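Local coordinates for protein xyloglucan-specific endo-beta-1,4-glucanase BoGH9A (Bacteroides ovatus, PDB 6DHT) that hydrolyses internal beta-1,4-glucosidic linkages in the xyloglucan backbone, releasing xyloglucan oligosaccharides, at residues His146-Ala150 with Tyr259-Lys263; Ser188-Phe193 with Met452-Leu456; Met275-Ser279 with Phe292-Leu297; Ile369-Pro373 with Asn446-Ser450. All coordinates share one frame; numbering follows the deposited sequence.

Interaction 1. Residues His146-Ala150 with Tyr259-Lys263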
loop_
_atom_site.group_PDB
_atom_site.type_symbol
_atom_site.label_atom_id
_atom_site.label_comp_id
_atom_site.label_asym_id
_atom_site.label_seq_id
_atom_site.Cartn_x
_atom_site.Cartn_y
_atom_site.Cartn_z
ATOM N N HIS A 146 -11.479 7.200 -26.396
ATOM C CA HIS A 146 -10.792 8.441 -26.708
ATOM C C HIS A 146 -10.046 8.289 -28.036
ATOM O O HIS A 146 -9.690 7.179 -28.411
ATOM C CB HIS A 146 -9.813 8.740 -25.586
ATOM C CG HIS A 146 -9.242 10.120 -25.606
ATOM N ND1 HIS A 146 -7.975 10.391 -26.074
ATOM C CD2 HIS A 146 -9.746 11.301 -25.182
ATOM C CE1 HIS A 146 -7.723 11.678 -25.936
ATOM N NE2 HIS A 146 -8.780 12.254 -25.388
ATOM N N PRO A 147 -9.837 9.397 -28.768
ATOM C CA PRO A 147 -9.071 9.258 -30.010
ATOM C C PRO A 147 -7.693 8.613 -29.813
ATOM O O PRO A 147 -7.240 7.894 -30.700
ATOM C CB PRO A 147 -8.936 10.706 -30.486
ATOM C CG PRO A 147 -10.183 11.356 -30.007
ATOM C CD PRO A 147 -10.463 10.729 -28.660
ATOM N N SER A 148 -7.057 8.841 -28.666
ATOM C CA SER A 148 -5.744 8.252 -28.401
ATOM C C SER A 148 -5.803 6.724 -28.266
ATOM O O SER A 148 -4.778 6.045 -28.372
ATOM C CB SER A 148 -5.153 8.829 -27.125
ATOM O OG SER A 148 -5.996 8.537 -26.024
ATOM N N ALA A 149 -6.999 6.187 -28.046
ATOM C CA ALA A 149 -7.178 4.760 -27.818
ATOM C C ALA A 149 -7.787 4.017 -29.003
ATOM O O ALA A 149 -7.981 2.805 -28.931
ATOM C CB ALA A 149 -8.041 4.538 -26.564
ATOM N N ALA A 150 -8.075 4.733 -30.091
ATOM C CA ALA A 150 -8.785 4.140 -31.224
ATOM C C ALA A 150 -8.058 2.960 -31.852
ATOM O O ALA A 150 -6.832 2.943 -31.938
ATOM C CB ALA A 150 -9.042 5.195 -32.284
ATOM N N TYR A 259 -13.743 8.315 -20.358
ATOM C CA TYR A 259 -12.988 7.813 -21.506
ATOM C C TYR A 259 -11.990 6.743 -21.099
ATOM O O TYR A 259 -11.504 6.770 -19.974
ATOM C CB TYR A 259 -12.165 8.925 -22.157
ATOM C CG TYR A 259 -12.962 10.060 -22.762
ATOM C CD1 TYR A 259 -13.358 11.131 -21.992
ATOM C CD2 TYR A 259 -13.278 10.062 -24.110
ATOM C CE1 TYR A 259 -14.078 12.178 -22.534
ATOM C CE2 TYR A 259 -13.997 11.113 -24.671
ATOM C CZ TYR A 259 -14.395 12.161 -23.872
ATOM O OH TYR A 259 -15.110 13.214 -24.403
ATOM N N VAL A 260 -11.685 5.825 -22.006
ATOM C CA VAL A 260 -10.448 5.042 -21.918
ATOM C C VAL A 260 -9.458 5.651 -22.900
ATOM O O VAL A 260 -9.828 6.067 -24.009
ATOM C CB VAL A 260 -10.628 3.512 -22.151
ATOM C CG1 VAL A 260 -11.540 2.898 -21.082
ATOM C CG2 VAL A 260 -11.155 3.220 -23.540
ATOM N N VAL A 261 -8.214 5.765 -22.471
ATOM C CA VAL A 261 -7.182 6.406 -23.258
ATOM C C VAL A 261 -6.087 5.436 -23.717
ATOM O O VAL A 261 -6.152 4.218 -23.463
ATOM C CB VAL A 261 -6.593 7.576 -22.487
ATOM C CG1 VAL A 261 -7.691 8.574 -22.140
ATOM C CG2 VAL A 261 -5.916 7.083 -21.207
ATOM N N GLN A 262 -5.103 6.021 -24.405
ATOM C CA GLN A 262 -3.977 5.341 -25.039
ATOM C C GLN A 262 -3.475 4.092 -24.313
ATOM O O GLN A 262 -3.196 4.132 -23.116
ATOM C CB GLN A 262 -2.812 6.325 -25.149
ATOM C CG GLN A 262 -1.599 5.819 -25.922
ATOM C CD GLN A 262 -0.279 6.399 -25.411
ATOM O OE1 GLN A 262 -0.048 7.608 -25.471
ATOM N NE2 GLN A 262 0.591 5.528 -24.883
ATOM N N LYS A 263 -3.335 3.007 -25.057
ATOM C CA LYS A 263 -2.662 1.808 -24.561
ATOM C C LYS A 263 -1.210 2.120 -24.211
ATOM O O LYS A 263 -0.548 2.874 -24.915
ATOM C CB LYS A 263 -2.712 0.719 -25.634
ATOM C CG LYS A 263 -4.096 0.205 -25.948
ATOM C CD LYS A 263 -4.069 -0.611 -27.241
ATOM C CE LYS A 263 -5.423 -1.192 -27.570
ATOM N NZ LYS A 263 -5.566 -1.444 -29.044
HETATM O O HOH W 1 -3.971 3.242 -27.880
HETATM O O HOH W 2 -5.538 1.497 -29.633
#
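His-146 N donates to Val-260 O at 3.1 Å. Farther along, Gln-262 N reaches Ser-148 OG at 3.1 Å with a rather bent N-H (136°). That hydroxyl is held a second time: Ser-148 OG sits 2.7 Å from His-146 ND1 in a hydrogen bond either could donate, and Ser-148 N also donates to ND1, tilted out of the imidazole plane. His-146 CG lies opposite its backbone N (chi1 -167°), which carries the ring back over to Ser-148. With NE2 bonded to Pro-326 O, the ring is gripped at both ends. Water 1 joins Ser-148 O to Lys-263 N, and water 2 joins Ala-149 O to Lys-263 NZ, an ammonium that also pairs with Asp-230 and Asp-233. The His-146 edge points at the Tyr-259 face in an offset T-shaped stack, planes at 87° and centroids 5.5 Å apart, while Val-261 CG1 lies over one imidazole face. Ala-149 CB rests against the backbone, 3.6 Å from Val-261 C. The His-146 N bond falls just before residues 147-149 turn into a 3-10 segment, and it continues the parallel pairing of strands 143-145 and 259-260 in the small mixed sheet of the glycoside hydrolase family 9 domain.

Interaction 2. Residues Ser188-Phe193 with Met452-Leu456. With EDO (1,2-ethanediol), chain P.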
loop_
_atom_site.group_PDB
_atom_site.type_symbol
_atom_site.label_atom_id
_atom_site.label_comp_id
_atom_site.label_asym_id
_atom_site.label_seq_id
_atom_site.Cartn_x
_atom_site.Cartn_y
_atom_site.Cartn_z
ATOM N N SER A 188 1.274 -10.393 -3.109
ATOM C CA SER A 188 2.589 -10.915 -2.715
ATOM C C SER A 188 2.527 -11.306 -1.233
ATOM O O SER A 188 2.954 -12.404 -0.840
ATOM C CB SER A 188 3.701 -9.878 -2.931
ATOM O OG SER A 188 3.822 -9.521 -4.300
ATOM N N ILE A 189 1.980 -10.443 -0.387
ATOM C CA ILE A 189 1.924 -10.744 1.042
ATOM C C ILE A 189 0.891 -11.856 1.320
ATOM O O ILE A 189 1.109 -12.741 2.168
ATOM C CB ILE A 189 1.684 -9.434 1.877
ATOM C CG1 ILE A 189 3.013 -8.678 2.112
ATOM C CG2 ILE A 189 1.055 -9.700 3.228
ATOM C CD1 ILE A 189 3.704 -8.208 0.928
ATOM N N TYR A 190 -0.215 -11.832 0.586
ATOM C CA TYR A 190 -1.205 -12.906 0.682
ATOM C C TYR A 190 -0.576 -14.307 0.573
ATOM O O TYR A 190 -0.879 -15.213 1.362
ATOM C CB TYR A 190 -2.270 -12.719 -0.413
ATOM C CG TYR A 190 -3.214 -13.891 -0.470
ATOM C CD1 TYR A 190 -4.298 -13.973 0.401
ATOM C CD2 TYR A 190 -3.011 -14.916 -1.394
ATOM C CE1 TYR A 190 -5.132 -15.097 0.390
ATOM C CE2 TYR A 190 -3.823 -15.991 -1.418
ATOM C CZ TYR A 190 -4.894 -16.070 -0.550
ATOM O OH TYR A 190 -5.687 -17.218 -0.614
ATOM N N GLN A 191 0.313 -14.472 -0.400
ATOM C CA GLN A 191 0.930 -15.772 -0.675
ATOM C C GLN A 191 1.797 -16.262 0.465
ATOM O O GLN A 191 2.039 -17.472 0.587
ATOM C CB GLN A 191 1.735 -15.694 -1.964
ATOM C CG GLN A 191 0.874 -15.677 -3.225
ATOM C CD GLN A 191 1.671 -15.391 -4.476
ATOM O OE1 GLN A 191 2.119 -16.306 -5.161
ATOM N NE2 GLN A 191 1.809 -14.131 -4.824
ATOM N N LEU A 192 2.263 -15.364 1.325
ATOM C CA LEU A 192 3.089 -15.728 2.490
ATOM C C LEU A 192 2.270 -16.137 3.693
ATOM O O LEU A 192 2.808 -16.789 4.593
ATOM C CB LEU A 192 3.939 -14.534 2.910
ATOM C CG LEU A 192 4.950 -13.969 1.919
ATOM C CD1 LEU A 192 5.463 -12.616 2.396
ATOM C CD2 LEU A 192 6.066 -14.937 1.680
ATOM N N PHE A 193 1.004 -15.728 3.760
ATOM C CA PHE A 193 0.184 -15.873 4.954
ATOM C C PHE A 193 -1.217 -16.377 4.643
ATOM O O PHE A 193 -2.219 -15.777 4.974
ATOM C CB PHE A 193 0.106 -14.520 5.701
ATOM C CG PHE A 193 1.460 -13.981 6.120
ATOM C CD1 PHE A 193 2.149 -14.560 7.159
ATOM C CD2 PHE A 193 2.042 -12.923 5.457
ATOM C CE1 PHE A 193 3.405 -14.110 7.517
ATOM C CE2 PHE A 193 3.300 -12.470 5.811
ATOM C CZ PHE A 193 3.969 -13.035 6.857
ATOM N N MET A 452 10.656 -6.990 6.449
ATOM C CA MET A 452 9.902 -8.177 6.785
ATOM C C MET A 452 10.315 -9.344 5.855
ATOM O O MET A 452 10.525 -10.479 6.300
ATOM C CB MET A 452 8.400 -7.828 6.709
ATOM C CG MET A 452 7.433 -8.928 7.074
ATOM S SD MET A 452 7.185 -10.176 5.790
ATOM C CE MET A 452 6.431 -9.158 4.502
ATOM N N TYR A 453 10.446 -9.073 4.558
ATOM C CA TYR A 453 10.941 -10.109 3.656
ATOM C C TYR A 453 12.356 -10.537 4.024
ATOM O O TYR A 453 12.684 -11.720 3.963
ATOM C CB TYR A 453 10.951 -9.636 2.203
ATOM C CG TYR A 453 9.654 -9.890 1.453
ATOM C CD1 TYR A 453 9.410 -11.111 0.845
ATOM C CD2 TYR A 453 8.668 -8.925 1.397
ATOM C CE1 TYR A 453 8.214 -11.350 0.172
ATOM C CE2 TYR A 453 7.473 -9.145 0.729
ATOM C CZ TYR A 453 7.255 -10.364 0.131
ATOM O OH TYR A 453 6.073 -10.616 -0.542
ATOM N N ALA A 454 13.224 -9.610 4.392
ATOM C CA ALA A 454 14.576 -10.006 4.816
ATOM C C ALA A 454 14.559 -10.936 6.043
ATOM O O ALA A 454 15.345 -11.912 6.107
ATOM C CB ALA A 454 15.423 -8.781 5.096
ATOM N N TYR A 455 13.662 -10.690 6.995
ATOM C CA TYR A 455 13.443 -11.592 8.119
ATOM C C TYR A 455 13.020 -12.979 7.599
ATOM O O TYR A 455 13.595 -14.011 7.988
ATOM C CB TYR A 455 12.377 -11.051 9.081
ATOM C CG TYR A 455 11.931 -12.062 10.091
ATOM C CD1 TYR A 455 12.756 -12.426 11.154
ATOM C CD2 TYR A 455 10.702 -12.688 9.974
ATOM C CE1 TYR A 455 12.349 -13.369 12.058
ATOM C CE2 TYR A 455 10.292 -13.638 10.875
ATOM C CZ TYR A 455 11.118 -13.970 11.930
ATOM O OH TYR A 455 10.732 -14.932 12.854
ATOM N N LEU A 456 12.041 -13.019 6.701
ATOM C CA LEU A 456 11.545 -14.294 6.207
ATOM C C LEU A 456 12.641 -15.104 5.514
ATOM O O LEU A 456 12.642 -16.336 5.592
ATOM C CB LEU A 456 10.355 -14.083 5.256
ATOM C CG LEU A 456 9.061 -13.574 5.904
ATOM C CD1 LEU A 456 7.991 -13.521 4.818
ATOM C CD2 LEU A 456 8.600 -14.422 7.044
HETATM C C1 EDO P . 5.506 -16.863 6.179
HETATM O O1 EDO P . 5.399 -17.890 5.175
HETATM C C2 EDO P . 5.054 -17.358 7.559
HETATM O O2 EDO P . 6.183 -17.549 8.419
HETATM O O HOH W 3 5.534 -13.056 -1.530
#
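Ser-188 meets the phenol of Tyr-453 first: its CB lies 3.4 Å from Tyr-453 OH, and water 3 bridges Ser-188 O and that hydroxyl, 2.7 Å from each. The Ser-188 hydroxyl itself bonds back to Gly-184 O, one turn earlier. Ile-189 brings CD1 to the edge of the tyrosine ring, 3.9 Å from Tyr-453 CE2, and its CG1 comes up to the methyl of Met-452. Leu-192, a turn later, contributes the largest share from this segment, chiefly through CD1. With CG beside its backbone N (chi1 -61°), it sends CD1 into the angle between three side chains: CD1 stands 3.7 Å from Tyr-453 CZ, 3.6 Å from Leu-456 CD1, and also near Met-452 CE. Phe-193, at the N-cap position of the next helix, offers its ring edge to the sulfur, Phe-193 CZ to Met-452 SD 4.4 Å; an ethanediol, probably from the crystallisation liquor, touches the same ring and donates through O1 to Leu-192 O. The two helical segments run roughly parallel at 32°, their axes 12.9 Å apart, a gap bridged by the long side chains. Helix 379-386 stacks Phe-384 on Tyr-453, helix 395-416 adds Leu-408 to that ring, and helix 551-567 packs against Phe-193 and Met-452.

Interaction 3. Residues Met275-Ser279 with Phe292-Leu297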
loop_
_atom_site.group_PDB
_atom_site.type_symbol
_atom_site.label_atom_id
_atom_site.label_comp_id
_atom_site.label_asym_id
_atom_site.label_seq_id
_atom_site.Cartn_x
_atom_site.Cartn_y
_atom_site.Cartn_z
ATOM N N MET A 275 -2.354 -10.449 -13.656
ATOM C CA MET A 275 -3.275 -11.473 -14.131
ATOM C C MET A 275 -2.636 -12.875 -14.062
ATOM O O MET A 275 -3.286 -13.815 -13.637
ATOM C CB MET A 275 -3.779 -11.122 -15.543
ATOM C CG MET A 275 -4.744 -9.947 -15.535
ATOM S SD MET A 275 -6.251 -10.367 -14.685
ATOM C CE MET A 275 -7.027 -8.759 -14.607
ATOM N N ALA A 276 -1.363 -12.960 -14.412
ATOM C CA ALA A 276 -0.629 -14.217 -14.263
ATOM C C ALA A 276 -0.564 -14.638 -12.775
ATOM O O ALA A 276 -0.805 -15.803 -12.432
ATOM C CB ALA A 276 0.750 -14.075 -14.850
ATOM N N GLN A 277 -0.226 -13.686 -11.899
ATOM C CA GLN A 277 -0.248 -13.921 -10.461
ATOM C C GLN A 277 -1.629 -14.404 -10.015
ATOM O O GLN A 277 -1.767 -15.406 -9.329
ATOM C CB GLN A 277 0.095 -12.607 -9.750
ATOM C CG GLN A 277 0.328 -12.688 -8.235
ATOM C CD GLN A 277 0.363 -11.319 -7.590
ATOM O OE1 GLN A 277 -0.514 -10.490 -7.814
ATOM N NE2 GLN A 277 1.382 -11.077 -6.802
ATOM N N SER A 278 -2.661 -13.630 -10.372
ATOM C CA SER A 278 -4.026 -13.946 -9.960
ATOM C C SER A 278 -4.502 -15.319 -10.454
ATOM O O SER A 278 -5.285 -15.986 -9.779
ATOM C CB SER A 278 -4.992 -12.852 -10.420
ATOM O OG SER A 278 -4.602 -11.600 -9.857
ATOM N N SER A 279 -4.054 -15.709 -11.645
ATOM C CA SER A 279 -4.426 -17.003 -12.201
ATOM C C SER A 279 -4.102 -18.110 -11.204
ATOM O O SER A 279 -4.917 -19.002 -10.972
ATOM C CB SER A 279 -3.692 -17.241 -13.514
ATOM O OG SER A 279 -4.152 -18.454 -14.079
ATOM N N PHE A 292 -12.299 -17.739 -13.891
ATOM C CA PHE A 292 -11.412 -16.581 -13.853
ATOM C C PHE A 292 -9.928 -16.952 -14.001
ATOM O O PHE A 292 -9.178 -16.302 -14.725
ATOM C CB PHE A 292 -11.654 -15.761 -12.584
ATOM C CG PHE A 292 -10.676 -14.639 -12.396
ATOM C CD1 PHE A 292 -10.548 -13.632 -13.334
ATOM C CD2 PHE A 292 -9.878 -14.605 -11.271
ATOM C CE1 PHE A 292 -9.628 -12.633 -13.164
ATOM C CE2 PHE A 292 -8.971 -13.580 -11.080
ATOM C CZ PHE A 292 -8.840 -12.609 -12.018
ATOM N N SER A 293 -9.488 -17.985 -13.297
ATOM C CA SER A 293 -8.088 -18.378 -13.364
ATOM C C SER A 293 -7.643 -18.572 -14.808
ATOM O O SER A 293 -6.630 -18.027 -15.225
ATOM C CB SER A 293 -7.833 -19.651 -12.561
ATOM O OG SER A 293 -6.500 -20.091 -12.750
ATOM N N LYS A 294 -8.413 -19.352 -15.573
ATOM C CA LYS A 294 -8.107 -19.587 -16.980
ATOM C C LYS A 294 -8.153 -18.317 -17.818
ATOM O O LYS A 294 -7.252 -18.031 -18.602
ATOM C CB LYS A 294 -9.101 -20.609 -17.533
ATOM C CG LYS A 294 -8.839 -21.037 -18.964
ATOM C CD LYS A 294 -9.998 -21.880 -19.494
ATOM C CE LYS A 294 -9.715 -22.396 -20.889
ATOM N NZ LYS A 294 -8.667 -23.457 -20.869
ATOM N N ARG A 295 -9.204 -17.536 -17.642
ATOM C CA ARG A 295 -9.330 -16.279 -18.369
ATOM C C ARG A 295 -8.176 -15.315 -18.080
ATOM O O ARG A 295 -7.656 -14.660 -18.974
ATOM C CB ARG A 295 -10.671 -15.630 -18.024
ATOM C CG ARG A 295 -10.912 -14.340 -18.722
ATOM C CD ARG A 295 -12.295 -13.795 -18.437
ATOM N NE ARG A 295 -12.500 -12.546 -19.171
ATOM C CZ ARG A 295 -13.445 -11.652 -18.900
ATOM N NH1 ARG A 295 -14.287 -11.848 -17.884
ATOM N NH2 ARG A 295 -13.524 -10.552 -19.638
ATOM N N ALA A 296 -7.764 -15.233 -16.816
ATOM C CA ALA A 296 -6.693 -14.313 -16.432
ATOM C C ALA A 296 -5.392 -14.675 -17.112
ATOM O O ALA A 296 -4.665 -13.816 -17.599
ATOM C CB ALA A 296 -6.501 -14.350 -14.923
ATOM N N LEU A 297 -5.090 -15.971 -17.147
ATOM C CA LEU A 297 -3.833 -16.399 -17.742
ATOM C C LEU A 297 -3.816 -16.140 -19.260
ATOM O O LEU A 297 -2.843 -15.615 -19.803
ATOM C CB LEU A 297 -3.549 -17.872 -17.421
ATOM C CG LEU A 297 -2.185 -18.351 -17.899
ATOM C CD1 LEU A 297 -1.051 -17.569 -17.255
ATOM C CD2 LEU A 297 -2.041 -19.843 -17.641
#
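Ser-279 and Ser-293 reach across the helix pair for each other's main-chain carbonyl: Ser-279 OG donates to Ser-293 O at 2.8 Å, and Ser-293 OG to Ser-279 O at 2.6 Å. The second bond is less certain, because Ser-293 has two conformers and it holds for the one described; the first does not depend on the Ser-293 hydroxyl. Both hydroxyls swing away from their own backbone N (chi1 -175° and 174°), which carries each across to the other helix. Ser-293 O carries a double load, because it also accepts the helical bond from Leu-297 N; the two donors arrive on opposite faces of the carbonyl plane, with Ser-279 OG well above it rather than on a lone pair. Small side chains at Ser-279, Ser-293 and Ala-296 are consistent with the close approach. Ser-279 and Ser-293 have their CA atoms 4.1 Å apart, and Ala-296 CB touches Met-275 O at 3.5 Å. Leu-297 CB packs on Ser-279 OG. Beside this pair, Met-275 SD approaches Phe-292 obliquely, 4.3 Å from Phe-292 CZ, in a Met-aromatic contact, and lies against Ala-296 CB; Ser-278 CB meets the same ring at CE2. Phe-292 is further backed by Phe-282, edge-to-face. With segment axes 7.8 Å apart at 155°, helices 265-281 and 292-309 form an antiparallel helical hairpin, as expected in the all-helical (alpha/alpha)6 barrel of family 9.

Interaction 4. Residues Ile369-Pro373 with Asn446-Ser450; sequences IYTAP and NQGVS
Tyr-370 to Pro-373 run extended past one side of segment 446-450 of helix 439-458, bringing Ala-372 CA to 5.8 Å from Asn-446 CA. It is a loop-on-helix contact in the (alpha/alpha)6 barrel expected of family 9: the loop between helices 356-364 and 379-386 lies against helix 439-458. Tyr-370 reaches the helix from the far end of its ring. CG stands opposite the backbone N (chi1 180°), sending the phenol straight out, and Ser-450 OG sits at the ring edge, in its plane. The Tyr-370 ring also meets Tyr-411 edge-to-face and rests on Ile-383 and Phe-384. Ala-372 points its methyl toward Asn-446 and Ser-450, with CB 4.1 Å from Asn-446 CB. Pro-373 crosses the asparagine side chain, with its CG 3.9 Å from Asn-446 CG, while Asn-446 ND2 makes a weak, bent bond to Pro-373 O (3.0 Å, 125°). Tyr-181 of helix 176-192 touches both of these residues. The strong polar link is a relay of hydroxyls: Tyr-370 OH donates to Ser-450 OG at 2.7 Å, and Ser-450 OG donates in turn to Asn-446 O at 2.8 Å, a carbonyl that also accepts a hydrogen bond from Ser-450 N.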
loop_
_atom_site.group_PDB
_atom_site.type_symbol
_atom_site.label_atom_id
_atom_site.label_comp_id
_atom_site.label_asym_id
_atom_site.label_seq_id
_atom_site.Cartn_x
_atom_site.Cartn_y
_atom_site.Cartn_z
ATOM N N ILE A 369 20.277 -4.578 -8.204
ATOM C CA ILE A 369 20.195 -4.181 -6.800
ATOM C C ILE A 369 18.732 -4.325 -6.330
ATOM O O ILE A 369 17.826 -4.367 -7.165
ATOM C CB ILE A 369 20.669 -2.727 -6.682
ATOM C CG1 ILE A 369 20.911 -2.328 -5.228
ATOM C CG2 ILE A 369 19.672 -1.790 -7.346
ATOM C CD1 ILE A 369 21.474 -0.912 -5.076
ATOM N N TYR A 370 18.504 -4.443 -5.021
ATOM C CA TYR A 370 17.140 -4.432 -4.487
ATOM C C TYR A 370 16.713 -2.985 -4.191
ATOM O O TYR A 370 17.475 -2.222 -3.600
ATOM C CB TYR A 370 17.015 -5.257 -3.206
ATOM C CG TYR A 370 15.614 -5.232 -2.668
ATOM C CD1 TYR A 370 14.674 -6.173 -3.078
ATOM C CD2 TYR A 370 15.205 -4.229 -1.785
ATOM C CE1 TYR A 370 13.370 -6.124 -2.616
ATOM C CE2 TYR A 370 13.910 -4.183 -1.323
ATOM C CZ TYR A 370 12.993 -5.117 -1.741
ATOM O OH TYR A 370 11.687 -5.104 -1.290
ATOM N N THR A 371 15.504 -2.624 -4.620
ATOM C CA THR A 371 14.878 -1.349 -4.250
ATOM C C THR A 371 13.469 -1.683 -3.810
ATOM O O THR A 371 12.884 -2.637 -4.292
ATOM C CB THR A 371 14.810 -0.375 -5.427
ATOM O OG1 THR A 371 14.172 -1.012 -6.532
ATOM C CG2 THR A 371 16.204 0.062 -5.842
ATOM N N ALA A 372 12.921 -0.894 -2.891
ATOM C CA ALA A 372 11.587 -1.161 -2.361
ATOM C C ALA A 372 10.563 -1.033 -3.475
ATOM O O ALA A 372 10.794 -0.313 -4.464
ATOM C CB ALA A 372 11.271 -0.173 -1.241
ATOM N N PRO A 373 9.417 -1.715 -3.331
ATOM C CA PRO A 373 8.370 -1.608 -4.350
ATOM C C PRO A 373 7.742 -0.214 -4.430
ATOM O O PRO A 373 7.663 0.491 -3.422
ATOM C CB PRO A 373 7.354 -2.682 -3.909
ATOM C CG PRO A 373 7.553 -2.804 -2.438
ATOM C CD PRO A 373 9.039 -2.620 -2.232
ATOM N N ASN A 446 7.041 0.671 2.784
ATOM C CA ASN A 446 7.635 -0.307 1.863
ATOM C C ASN A 446 9.060 -0.676 2.265
ATOM O O ASN A 446 9.537 -1.770 1.953
ATOM C CB ASN A 446 7.498 0.141 0.405
ATOM C CG ASN A 446 6.100 -0.009 -0.075
ATOM O OD1 ASN A 446 5.295 -0.687 0.562
ATOM N ND2 ASN A 446 5.762 0.676 -1.149
ATOM N N GLN A 447 9.731 0.198 2.990
ATOM C CA GLN A 447 10.981 -0.196 3.654
ATOM C C GLN A 447 10.699 -1.276 4.700
ATOM O O GLN A 447 11.396 -2.295 4.770
ATOM C CB GLN A 447 11.612 1.031 4.315
ATOM C CG GLN A 447 12.939 0.849 4.948
ATOM C CD GLN A 447 13.412 2.168 5.500
ATOM O OE1 GLN A 447 13.137 2.500 6.647
ATOM N NE2 GLN A 447 14.032 2.970 4.656
ATOM N N GLY A 448 9.647 -1.070 5.490
ATOM C CA GLY A 448 9.171 -2.080 6.421
ATOM C C GLY A 448 8.854 -3.413 5.773
ATOM O O GLY A 448 9.244 -4.454 6.283
ATOM N N VAL A 449 8.126 -3.384 4.662
ATOM C CA VAL A 449 7.785 -4.605 3.925
ATOM C C VAL A 449 9.078 -5.321 3.508
ATOM O O VAL A 449 9.187 -6.550 3.628
ATOM C CB VAL A 449 6.915 -4.288 2.693
ATOM C CG1 VAL A 449 6.717 -5.531 1.823
ATOM C CG2 VAL A 449 5.559 -3.760 3.097
ATOM N N SER A 450 10.033 -4.565 2.980
ATOM C CA SER A 450 11.331 -5.103 2.554
ATOM C C SER A 450 12.060 -5.772 3.724
ATOM O O SER A 450 12.621 -6.884 3.597
ATOM C CB SER A 450 12.176 -4.021 1.911
ATOM O OG SER A 450 11.508 -3.419 0.834
#

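Overall arrangement
From the N terminus, the chain passes 146-150 and then helix 176-192 before strand 259-260 returns to close interaction 1, so interactions 1 and 2 cross. Helix 265-281 follows at once, and its hairpin with helix 292-309 closes the short loop of interaction 3. Later, 369-373 meets helix 439-458 to close interaction 4; a few residues on, the same helix closes interaction 2, whose long loop therefore contains both 3 and 4. Helix 176-192 links interaction 2 to interactions 3 and 4: Ser-188 and Gln-191 touch Gln-277, and Ile-189 touches Val-449. Interaction 1 stays apart, its centre 25 Å or more from the others, tying the small mixed sheet rather than the helices.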